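Local atomic coordinates of periplasmic branched-chain amino acid-binding protein (Burkholderia mallei, PDB entry 3I09), a protein that probably binds branched-chain amino acids in the periplasm for an ABC transporter, and holds acetoacetic acid in this crystal structure. Residues A121-K129 against Q361-R370; H177-L188 against D207-F218. All coordinates share one frame; numbering follows the deposited sequence. Where two conformers were deposited one is given.

Contact 1: A121-K129 against Q361-R370; sequences AYDTMALAK and QAFTTKQETR. With AAE (acetoacetic acid), chain C.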
loop_
_atom_site.group_PDB
_atom_site.type_symbol
_atom_site.label_atom_id
_atom_site.label_comp_id
_atom_site.label_asym_id
_atom_site.label_seq_id
_atom_site.Cartn_x
_atom_site.Cartn_y
_atom_site.Cartn_z
ATOM N N ALA A 121 2.757 0.331 -5.455
ATOM C CA ALA A 121 1.295 0.097 -5.437
ATOM C C ALA A 121 0.408 1.294 -5.135
ATOM O O ALA A 121 -0.614 1.507 -5.806
ATOM C CB ALA A 121 0.952 -1.055 -4.501
ATOM N N TYR A 122 0.761 2.048 -4.114
ATOM C CA TYR A 122 -0.033 3.190 -3.643
ATOM C C TYR A 122 0.859 4.032 -2.735
ATOM O O TYR A 122 1.903 3.577 -2.323
ATOM C CB TYR A 122 -1.277 2.771 -2.865
ATOM C CG TYR A 122 -0.989 2.254 -1.498
ATOM C CD1 TYR A 122 -0.345 1.032 -1.319
ATOM C CD2 TYR A 122 -1.205 3.043 -0.371
ATOM C CE1 TYR A 122 -0.011 0.565 -0.026
ATOM C CE2 TYR A 122 -0.915 2.567 0.923
ATOM C CZ TYR A 122 -0.296 1.357 1.086
ATOM O OH TYR A 122 0.014 0.917 2.363
ATOM N N ASP A 123 0.446 5.250 -2.435
ATOM C CA ASP A 123 1.062 5.986 -1.323
ATOM C C ASP A 123 0.052 6.891 -0.668
ATOM O O ASP A 123 -1.106 7.001 -1.097
ATOM C CB ASP A 123 2.368 6.740 -1.705
ATOM C CG ASP A 123 2.165 7.899 -2.667
ATOM O OD1 ASP A 123 1.110 8.551 -2.635
ATOM O OD2 ASP A 123 3.121 8.144 -3.458
ATOM N N THR A 124 0.474 7.519 0.411
ATOM C CA THR A 124 -0.439 8.371 1.185
ATOM C C THR A 124 -0.885 9.638 0.478
ATOM O O THR A 124 -1.963 10.163 0.778
ATOM C CB THR A 124 0.197 8.738 2.528
ATOM O OG1 THR A 124 1.495 9.293 2.307
ATOM C CG2 THR A 124 0.321 7.499 3.388
HETATM N N MSE A 125 -0.100 10.149 -0.470
HETATM C CA MSE A 125 -0.573 11.276 -1.290
HETATM C C MSE A 125 -1.766 10.845 -2.175
HETATM O O MSE A 125 -2.744 11.555 -2.261
HETATM C CB MSE A 125 0.585 11.827 -2.129
HETATM C CG MSE A 125 0.218 12.898 -3.058
HETATM SE SE MSE A 125 -0.274 14.501 -2.002
HETATM C CE MSE A 125 1.518 15.071 -1.589
ATOM N N ALA A 126 -1.685 9.688 -2.834
ATOM C CA ALA A 126 -2.792 9.198 -3.643
ATOM C C ALA A 126 -4.032 8.941 -2.799
ATOM O O ALA A 126 -5.134 9.256 -3.252
ATOM C CB ALA A 126 -2.414 7.918 -4.417
ATOM N N LEU A 127 -3.864 8.379 -1.594
ATOM C CA LEU A 127 -5.004 8.180 -0.670
ATOM C C LEU A 127 -5.710 9.480 -0.346
ATOM O O LEU A 127 -6.944 9.582 -0.432
ATOM C CB LEU A 127 -4.590 7.449 0.616
ATOM C CG LEU A 127 -3.996 6.043 0.446
ATOM C CD1 LEU A 127 -3.501 5.472 1.766
ATOM C CD2 LEU A 127 -4.990 5.066 -0.276
ATOM N N ALA A 128 -4.906 10.479 0.016
ATOM C CA ALA A 128 -5.401 11.796 0.374
ATOM C C ALA A 128 -6.113 12.478 -0.786
ATOM O O ALA A 128 -7.214 13.011 -0.635
ATOM C CB ALA A 128 -4.231 12.652 0.851
ATOM N N LYS A 129 -5.466 12.486 -1.941
ATOM C CA LYS A 129 -6.026 13.095 -3.122
ATOM C C LYS A 129 -7.286 12.384 -3.592
ATOM O O LYS A 129 -8.191 13.034 -4.101
ATOM C CB LYS A 129 -4.986 13.155 -4.238
ATOM C CG LYS A 129 -3.877 14.214 -3.939
ATOM C CD LYS A 129 -2.703 14.145 -4.949
ATOM C CE LYS A 129 -3.013 14.822 -6.313
ATOM N NZ LYS A 129 -1.749 14.955 -7.193
ATOM N N GLN A 361 -2.373 12.330 -12.229
ATOM C CA GLN A 361 -3.041 13.180 -11.268
ATOM C C GLN A 361 -3.087 12.634 -9.857
ATOM O O GLN A 361 -3.348 13.389 -8.935
ATOM C CB GLN A 361 -4.471 13.482 -11.761
ATOM C CG GLN A 361 -4.450 14.068 -13.170
ATOM C CD GLN A 361 -5.814 14.156 -13.807
ATOM O OE1 GLN A 361 -6.846 14.187 -13.124
ATOM N NE2 GLN A 361 -5.831 14.221 -15.140
ATOM N N ALA A 362 -2.787 11.349 -9.667
ATOM C CA ALA A 362 -3.005 10.694 -8.382
ATOM C C ALA A 362 -1.886 10.917 -7.364
ATOM O O ALA A 362 -2.111 10.915 -6.144
ATOM C CB ALA A 362 -3.194 9.196 -8.625
ATOM N N PHE A 363 -0.672 11.118 -7.865
ATOM C CA PHE A 363 0.515 11.154 -7.028
ATOM C C PHE A 363 1.113 12.564 -6.907
ATOM O O PHE A 363 0.628 13.526 -7.525
ATOM C CB PHE A 363 1.541 10.152 -7.595
ATOM C CG PHE A 363 1.072 8.714 -7.519
ATOM C CD1 PHE A 363 1.216 8.006 -6.359
ATOM C CD2 PHE A 363 0.447 8.102 -8.609
ATOM C CE1 PHE A 363 0.754 6.693 -6.246
ATOM C CE2 PHE A 363 -0.018 6.793 -8.517
ATOM C CZ PHE A 363 0.145 6.079 -7.368
ATOM N N THR A 364 2.186 12.673 -6.126
ATOM C CA THR A 364 2.851 13.961 -5.879
ATOM C C THR A 364 3.238 14.619 -7.205
ATOM O O THR A 364 3.801 13.960 -8.077
ATOM C CB THR A 364 4.131 13.747 -5.025
ATOM O OG1 THR A 364 3.779 13.150 -3.765
ATOM C CG2 THR A 364 4.846 15.057 -4.778
ATOM N N THR A 365 2.925 15.913 -7.356
ATOM C CA THR A 365 3.280 16.645 -8.558
ATOM C C THR A 365 4.721 17.128 -8.510
ATOM O O THR A 365 5.316 17.282 -7.430
ATOM C CB THR A 365 2.357 17.889 -8.772
ATOM O OG1 THR A 365 2.607 18.866 -7.743
ATOM C CG2 THR A 365 0.887 17.501 -8.772
ATOM N N LYS A 366 5.282 17.381 -9.686
ATOM C CA LYS A 366 6.626 17.920 -9.758
ATOM C C LYS A 366 6.795 19.179 -8.936
ATOM O O LYS A 366 7.816 19.354 -8.325
ATOM C CB LYS A 366 7.027 18.226 -11.204
ATOM C CG LYS A 366 8.501 18.471 -11.380
ATOM C CD LYS A 366 8.881 18.505 -12.871
ATOM C CE LYS A 366 10.329 18.886 -13.074
ATOM N NZ LYS A 366 10.551 19.604 -14.364
ATOM N N GLN A 367 5.804 20.061 -8.946
ATOM C CA GLN A 367 5.902 21.327 -8.256
ATOM C C GLN A 367 5.881 21.173 -6.734
ATOM O O GLN A 367 6.436 22.021 -6.038
ATOM C CB GLN A 367 4.785 22.288 -8.702
ATOM C CG GLN A 367 4.926 22.728 -10.167
ATOM C CD GLN A 367 4.584 21.610 -11.197
ATOM O OE1 GLN A 367 3.864 20.627 -10.889
ATOM N NE2 GLN A 367 5.109 21.763 -12.435
ATOM N N GLU A 368 5.280 20.095 -6.232
ATOM C CA GLU A 368 5.101 19.918 -4.798
ATOM C C GLU A 368 6.054 18.875 -4.204
ATOM O O GLU A 368 6.029 18.628 -3.001
ATOM C CB GLU A 368 3.643 19.528 -4.491
ATOM C CG GLU A 368 2.555 20.500 -5.104
ATOM C CD GLU A 368 2.533 21.908 -4.485
ATOM O OE1 GLU A 368 2.633 22.026 -3.242
ATOM O OE2 GLU A 368 2.395 22.909 -5.240
ATOM N N THR A 369 6.887 18.265 -5.030
ATOM C CA THR A 369 7.781 17.217 -4.559
ATOM C C THR A 369 8.756 17.684 -3.484
ATOM O O THR A 369 9.243 18.818 -3.528
ATOM C CB THR A 369 8.620 16.635 -5.699
ATOM O OG1 THR A 369 9.269 15.443 -5.256
ATOM C CG2 THR A 369 9.658 17.679 -6.231
ATOM N N ARG A 370 9.059 16.799 -2.549
ATOM C CA ARG A 370 10.158 17.016 -1.591
ATOM C C ARG A 370 11.334 16.084 -1.908
ATOM O O ARG A 370 12.273 15.915 -1.100
ATOM C CB ARG A 370 9.655 16.867 -0.144
ATOM C CG ARG A 370 8.400 17.749 0.179
ATOM C CD ARG A 370 7.053 17.043 0.042
ATOM N NE ARG A 370 6.986 15.907 0.939
ATOM C CZ ARG A 370 6.070 14.941 0.910
ATOM N NH1 ARG A 370 5.063 14.946 0.027
ATOM N NH2 ARG A 370 6.156 13.960 1.789
HETATM O O1 AAE C . 2.413 2.022 5.415
HETATM C C2 AAE C . 1.830 1.437 6.345
HETATM O O3 AAE C . 2.329 1.329 7.487
HETATM C C4 AAE C . 0.436 0.891 6.089
HETATM C C5 AAE C . 0.482 -0.544 5.646
HETATM O O8 AAE C . 1.559 -1.089 5.303
HETATM C C9 AAE C . -0.855 -1.208 5.488
HETATM O O HOH W 1 3.432 10.584 -4.568
HETATM O O HOH W 2 -4.997 10.141 -5.947
#
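The ring of Phe363 takes Ala126 CB over one face, 4.3 Å from its centroid and 28° off the normal, a CH-pi contact, while the Asp123 carboxylate stands at its edge. Carboxylate and ring planes are nearly perpendicular, 86° apart, and Asp123 OD2 comes to 3.5 Å from Phe363 CD1. That carboxylate works in two directions. OD1 caps the helix that starts at Thr124, accepting from Ala126 N nearly along the C-O axis, whereas OD2 takes a hydrogen bond from a water that accepts in turn from Thr364 N.

Lys129 reaches across to segment 361-370 with a chain bent at chi3 (79°), which carries NZ to the carbonyls at the end of helix 359-362. NZ donates to Phe363 O at 2.8 Å, from above the carbonyl plane, and weakly to Gln361 O. The carbonyl between them, Ala362 O, instead lies 3.1 Å from Ala126 CA in a C-H...O contact, and a second water ties it to Ala126 O. The folded chain of selenomethionine Met125 lies across Thr364, with CG 3.6 Å from Thr364 OG1, and brings CE to the edge of the Arg370 guanidinium, which is salt-bridged to Glu111 and Asp106.

Pocket residue Tyr122, its OH bonded to Gly102 O, leads from strand 117-119 into N-capped helix 124-137 and on to the other sheet, consistent with an interlobe crossover of a type I periplasmic binding protein.

Contact 2: H177-L188 against D207-F218; sequences HPLSASDFSSFL and DTVNAIKAAKEF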
loop_
_atom_site.group_PDB
_atom_site.type_symbol
_atom_site.label_atom_id
_atom_site.label_comp_id
_atom_site.label_asym_id
_atom_site.label_seq_id
_atom_site.Cartn_x
_atom_site.Cartn_y
_atom_site.Cartn_z
ATOM N N HIS A 177 -3.104 7.135 18.355
ATOM C CA HIS A 177 -3.239 5.869 19.010
ATOM C C HIS A 177 -2.017 5.035 18.682
ATOM O O HIS A 177 -1.454 5.195 17.619
ATOM C CB HIS A 177 -4.527 5.155 18.609
ATOM C CG HIS A 177 -4.586 4.702 17.161
ATOM N ND1 HIS A 177 -4.045 3.514 16.739
ATOM C CD2 HIS A 177 -5.169 5.266 16.073
ATOM C CE1 HIS A 177 -4.276 3.368 15.435
ATOM N NE2 HIS A 177 -4.975 4.412 15.014
ATOM N N PRO A 178 -1.624 4.135 19.590
ATOM C CA PRO A 178 -0.545 3.229 19.289
ATOM C C PRO A 178 -0.916 2.272 18.156
ATOM O O PRO A 178 -2.086 1.917 17.990
ATOM C CB PRO A 178 -0.348 2.460 20.606
ATOM C CG PRO A 178 -1.672 2.546 21.311
ATOM C CD PRO A 178 -2.196 3.891 20.926
ATOM N N LEU A 179 0.091 1.843 17.412
ATOM C CA LEU A 179 -0.086 0.817 16.381
ATOM C C LEU A 179 -0.660 -0.417 17.045
ATOM O O LEU A 179 -0.209 -0.827 18.118
ATOM C CB LEU A 179 1.239 0.513 15.676
ATOM C CG LEU A 179 1.201 -0.573 14.587
ATOM C CD1 LEU A 179 0.276 -0.112 13.486
ATOM C CD2 LEU A 179 2.598 -0.955 14.030
ATOM N N SER A 180 -1.693 -0.982 16.435
ATOM C CA SER A 180 -2.375 -2.154 16.955
ATOM C C SER A 180 -2.973 -1.915 18.360
ATOM O O SER A 180 -2.793 -2.742 19.282
ATOM C CB SER A 180 -1.415 -3.342 16.961
ATOM O OG SER A 180 -2.129 -4.542 16.814
ATOM N N ALA A 181 -3.656 -0.787 18.514
ATOM C CA ALA A 181 -4.320 -0.413 19.777
ATOM C C ALA A 181 -5.373 -1.431 20.227
ATOM O O ALA A 181 -6.150 -1.971 19.398
ATOM C CB ALA A 181 -4.962 0.977 19.652
ATOM N N SER A 182 -5.438 -1.689 21.533
ATOM C CA SER A 182 -6.381 -2.684 22.020
ATOM C C SER A 182 -7.670 -2.041 22.508
ATOM O O SER A 182 -8.599 -2.751 22.868
ATOM C CB SER A 182 -5.764 -3.521 23.129
ATOM O OG SER A 182 -5.557 -2.707 24.249
ATOM N N ASP A 183 -7.730 -0.713 22.519
ATOM C CA ASP A 183 -8.897 0.002 23.033
ATOM C C ASP A 183 -8.937 1.396 22.396
ATOM O O ASP A 183 -7.998 2.190 22.542
ATOM C CB ASP A 183 -8.854 0.074 24.578
ATOM C CG ASP A 183 -10.120 0.694 25.201
ATOM O OD1 ASP A 183 -10.987 1.229 24.476
ATOM O OD2 ASP A 183 -10.259 0.621 26.457
ATOM N N PHE A 184 -10.006 1.676 21.668
ATOM C CA PHE A 184 -10.160 2.952 20.971
ATOM C C PHE A 184 -11.142 3.928 21.639
ATOM O O PHE A 184 -11.378 5.010 21.091
ATOM C CB PHE A 184 -10.651 2.704 19.553
ATOM C CG PHE A 184 -9.588 2.211 18.627
ATOM C CD1 PHE A 184 -8.767 3.106 17.953
ATOM C CD2 PHE A 184 -9.395 0.858 18.436
ATOM C CE1 PHE A 184 -7.794 2.648 17.073
ATOM C CE2 PHE A 184 -8.406 0.398 17.567
ATOM C CZ PHE A 184 -7.609 1.298 16.898
ATOM N N SER A 185 -11.731 3.547 22.774
ATOM C CA SER A 185 -12.878 4.268 23.321
ATOM C C SER A 185 -12.555 5.733 23.685
ATOM O O SER A 185 -13.303 6.649 23.286
ATOM C CB SER A 185 -13.486 3.533 24.525
ATOM O OG SER A 185 -12.506 3.273 25.501
ATOM N N SER A 186 -11.465 5.967 24.402
ATOM C CA SER A 186 -11.127 7.348 24.795
ATOM C C SER A 186 -10.782 8.234 23.586
ATOM O O SER A 186 -11.202 9.398 23.509
ATOM C CB SER A 186 -10.014 7.378 25.843
ATOM O OG SER A 186 -8.772 7.009 25.269
ATOM N N PHE A 187 -10.088 7.662 22.608
ATOM C CA PHE A 187 -9.758 8.362 21.388
ATOM C C PHE A 187 -11.033 8.757 20.619
ATOM O O PHE A 187 -11.170 9.892 20.141
ATOM C CB PHE A 187 -8.858 7.501 20.489
ATOM C CG PHE A 187 -7.699 6.847 21.217
ATOM C CD1 PHE A 187 -6.948 7.543 22.146
ATOM C CD2 PHE A 187 -7.356 5.544 20.961
ATOM C CE1 PHE A 187 -5.875 6.923 22.810
ATOM C CE2 PHE A 187 -6.280 4.935 21.605
ATOM C CZ PHE A 187 -5.549 5.629 22.532
ATOM N N LEU A 188 -11.982 7.829 20.528
ATOM C CA LEU A 188 -13.208 8.100 19.788
ATOM C C LEU A 188 -14.057 9.166 20.494
ATOM O O LEU A 188 -14.620 10.034 19.849
ATOM C CB LEU A 188 -13.993 6.798 19.535
ATOM C CG LEU A 188 -13.462 5.826 18.470
ATOM C CD1 LEU A 188 -14.178 4.479 18.601
ATOM C CD2 LEU A 188 -13.579 6.335 17.055
ATOM N N ASP A 207 -6.203 -2.008 12.770
ATOM C CA ASP A 207 -6.554 -0.740 13.460
ATOM C C ASP A 207 -7.805 -0.121 12.841
ATOM O O ASP A 207 -8.697 0.336 13.546
ATOM C CB ASP A 207 -5.381 0.289 13.438
ATOM C CG ASP A 207 -4.328 0.041 14.536
ATOM O OD1 ASP A 207 -4.692 -0.523 15.613
ATOM O OD2 ASP A 207 -3.130 0.405 14.307
ATOM N N THR A 208 -7.868 -0.094 11.512
ATOM C CA THR A 208 -9.016 0.426 10.820
ATOM C C THR A 208 -10.262 -0.420 11.170
ATOM O O THR A 208 -11.344 0.119 11.436
ATOM C CB THR A 208 -8.786 0.436 9.303
ATOM O OG1 THR A 208 -7.617 1.212 9.013
ATOM C CG2 THR A 208 -9.981 1.036 8.552
ATOM N N VAL A 209 -10.092 -1.725 11.170
ATOM C CA VAL A 209 -11.195 -2.626 11.467
ATOM C C VAL A 209 -11.703 -2.400 12.867
ATOM O O VAL A 209 -12.919 -2.193 13.084
ATOM C CB VAL A 209 -10.791 -4.094 11.223
ATOM C CG1 VAL A 209 -11.799 -5.083 11.874
ATOM C CG2 VAL A 209 -10.657 -4.337 9.698
ATOM N N ASN A 210 -10.780 -2.407 13.823
ATOM C CA ASN A 210 -11.154 -2.248 15.234
ATOM C C ASN A 210 -11.733 -0.873 15.531
ATOM O O ASN A 210 -12.678 -0.775 16.326
ATOM C CB ASN A 210 -9.985 -2.579 16.158
ATOM C CG ASN A 210 -9.692 -4.074 16.194
ATOM O OD1 ASN A 210 -10.616 -4.910 16.015
ATOM N ND2 ASN A 210 -8.439 -4.428 16.450
ATOM N N ALA A 211 -11.223 0.175 14.873
ATOM C CA ALA A 211 -11.732 1.533 15.080
ATOM C C ALA A 211 -13.141 1.681 14.536
ATOM O O ALA A 211 -13.960 2.363 15.132
ATOM C CB ALA A 211 -10.805 2.584 14.423
ATOM N N ILE A 212 -13.416 1.075 13.389
ATOM C CA ILE A 212 -14.737 1.163 12.782
ATOM C C ILE A 212 -15.741 0.403 13.648
ATOM O O ILE A 212 -16.865 0.897 13.888
ATOM C CB ILE A 212 -14.739 0.668 11.335
ATOM C CG1 ILE A 212 -13.965 1.666 10.474
ATOM C CG2 ILE A 212 -16.194 0.536 10.781
ATOM C CD1 ILE A 212 -13.744 1.207 9.077
ATOM N N LYS A 213 -15.338 -0.774 14.127
ATOM C CA LYS A 213 -16.191 -1.567 15.010
ATOM C C LYS A 213 -16.564 -0.773 16.244
ATOM O O LYS A 213 -17.754 -0.674 16.593
ATOM C CB LYS A 213 -15.495 -2.839 15.457
ATOM C CG LYS A 213 -15.557 -3.944 14.444
ATOM C CD LYS A 213 -14.770 -5.161 14.936
ATOM C CE LYS A 213 -14.719 -6.266 13.880
ATOM N NZ LYS A 213 -14.103 -7.549 14.404
ATOM N N ALA A 214 -15.532 -0.228 16.890
ATOM C CA ALA A 214 -15.690 0.638 18.074
ATOM C C ALA A 214 -16.528 1.875 17.802
ATOM O O ALA A 214 -17.368 2.221 18.615
ATOM C CB ALA A 214 -14.327 1.031 18.638
ATOM N N ALA A 215 -16.310 2.559 16.681
ATOM C CA ALA A 215 -17.116 3.738 16.345
ATOM C C ALA A 215 -18.618 3.410 16.182
ATOM O O ALA A 215 -19.471 4.153 16.656
ATOM C CB ALA A 215 -16.593 4.405 15.094
ATOM N N LYS A 216 -18.919 2.309 15.498
ATOM C CA LYS A 216 -20.288 1.894 15.287
ATOM C C LYS A 216 -20.856 1.504 16.647
ATOM O O LYS A 216 -21.909 2.023 17.022
ATOM C CB LYS A 216 -20.400 0.766 14.240
ATOM C CG LYS A 216 -21.861 0.393 13.867
ATOM C CD LYS A 216 -21.924 -0.233 12.464
ATOM C CE LYS A 216 -23.338 -0.667 12.045
ATOM N NZ LYS A 216 -23.594 -2.079 12.486
ATOM N N GLU A 217 -20.128 0.671 17.405
ATOM C CA GLU A 217 -20.512 0.288 18.774
ATOM C C GLU A 217 -20.857 1.461 19.689
ATOM O O GLU A 217 -21.938 1.448 20.300
ATOM C CB GLU A 217 -19.425 -0.574 19.459
ATOM C CG GLU A 217 -19.501 -0.603 21.031
ATOM C CD GLU A 217 -18.287 -1.246 21.762
ATOM O OE1 GLU A 217 -17.199 -1.430 21.155
ATOM O OE2 GLU A 217 -18.417 -1.562 22.973
ATOM N N PHE A 218 -19.935 2.427 19.848
ATOM C CA PHE A 218 -20.131 3.545 20.786
ATOM C C PHE A 218 -21.058 4.638 20.206
ATOM O O PHE A 218 -21.257 5.671 20.834
ATOM C CB PHE A 218 -18.780 4.178 21.228
ATOM C CG PHE A 218 -17.955 3.311 22.175
ATOM C CD1 PHE A 218 -18.310 3.181 23.518
ATOM C CD2 PHE A 218 -16.814 2.645 21.725
ATOM C CE1 PHE A 218 -17.553 2.379 24.389
ATOM C CE2 PHE A 218 -16.046 1.850 22.596
ATOM C CZ PHE A 218 -16.427 1.714 23.925
HETATM O O HOH W 3 -6.134 -2.517 16.691
#
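The 177-188 segment runs from a strand end through a turn into helix 185-193 and keeps step with helix 205-217, pairing Ser180, Phe184 and Leu188 with Asp207, Ala211 and Ala215 at CA spacings of 5.6 to 6.8 Å. The Asp207 carboxylate grips the turn: Ser180 N donates to the syn lone pair of Asp207 OD2 at 2.9 Å, and Ala181 N bonds weakly to OD1. A water donates to both OD1 and Ala181 O and accepts from Asn210 ND2. OD2 also lies in the plane of the His177 ring, at its edge, 3.4 Å from CE1, with ring and carboxylate planes 80° apart.

Phe184 is sandwiched between methyl groups. Ala211 CB sits over one face, 4.1 Å from the centroid, and Ala181 CB over the other, while Phe184 CE1 itself stands over the centre of the His177 ring. One turn on, Leu188 drives CD1 to within 3.5 Å of Ala214 CB, a close carbon-carbon approach, and rests CD2 on Ala215 CB. Ser185 CB meets Phe218 CZ at 3.5 Å; its OG, set between the backbone N and the carbonyl carbon (chi1 54°), bonds to Asp183 OD1, which also accepts a capping bond from Ser185 N.

Both segments pack against the four-stranded parallel sheet, whose outer strand 170-177 ends at His177: His177 and Ala211 touch Leu146, Leu188 touches Leu199, and helix 233-239 packs against Val209 and Ile212.

Contact 2 is nested in the chain between the two segments of contact 1, yet the two do not touch: their centres are 27 Å apart and their nearest atoms about 9 Å. Both approach acetoacetic acid. From contact 1, Tyr122 brings OH to 3.6 Å from ligand atom C5; in contact 2, the side chain of Leu179 stays about 7 Å from the ligand and touches Tyr17 and Tyr150 of the pocket. Contact 1 joins segments more than 230 residues apart, whereas contact 2 bridges only 18 intervening residues beside the four-stranded parallel sheet. Ser81, Tyr150, Gly104 and Asn80 hydrogen-bond the ligand itself.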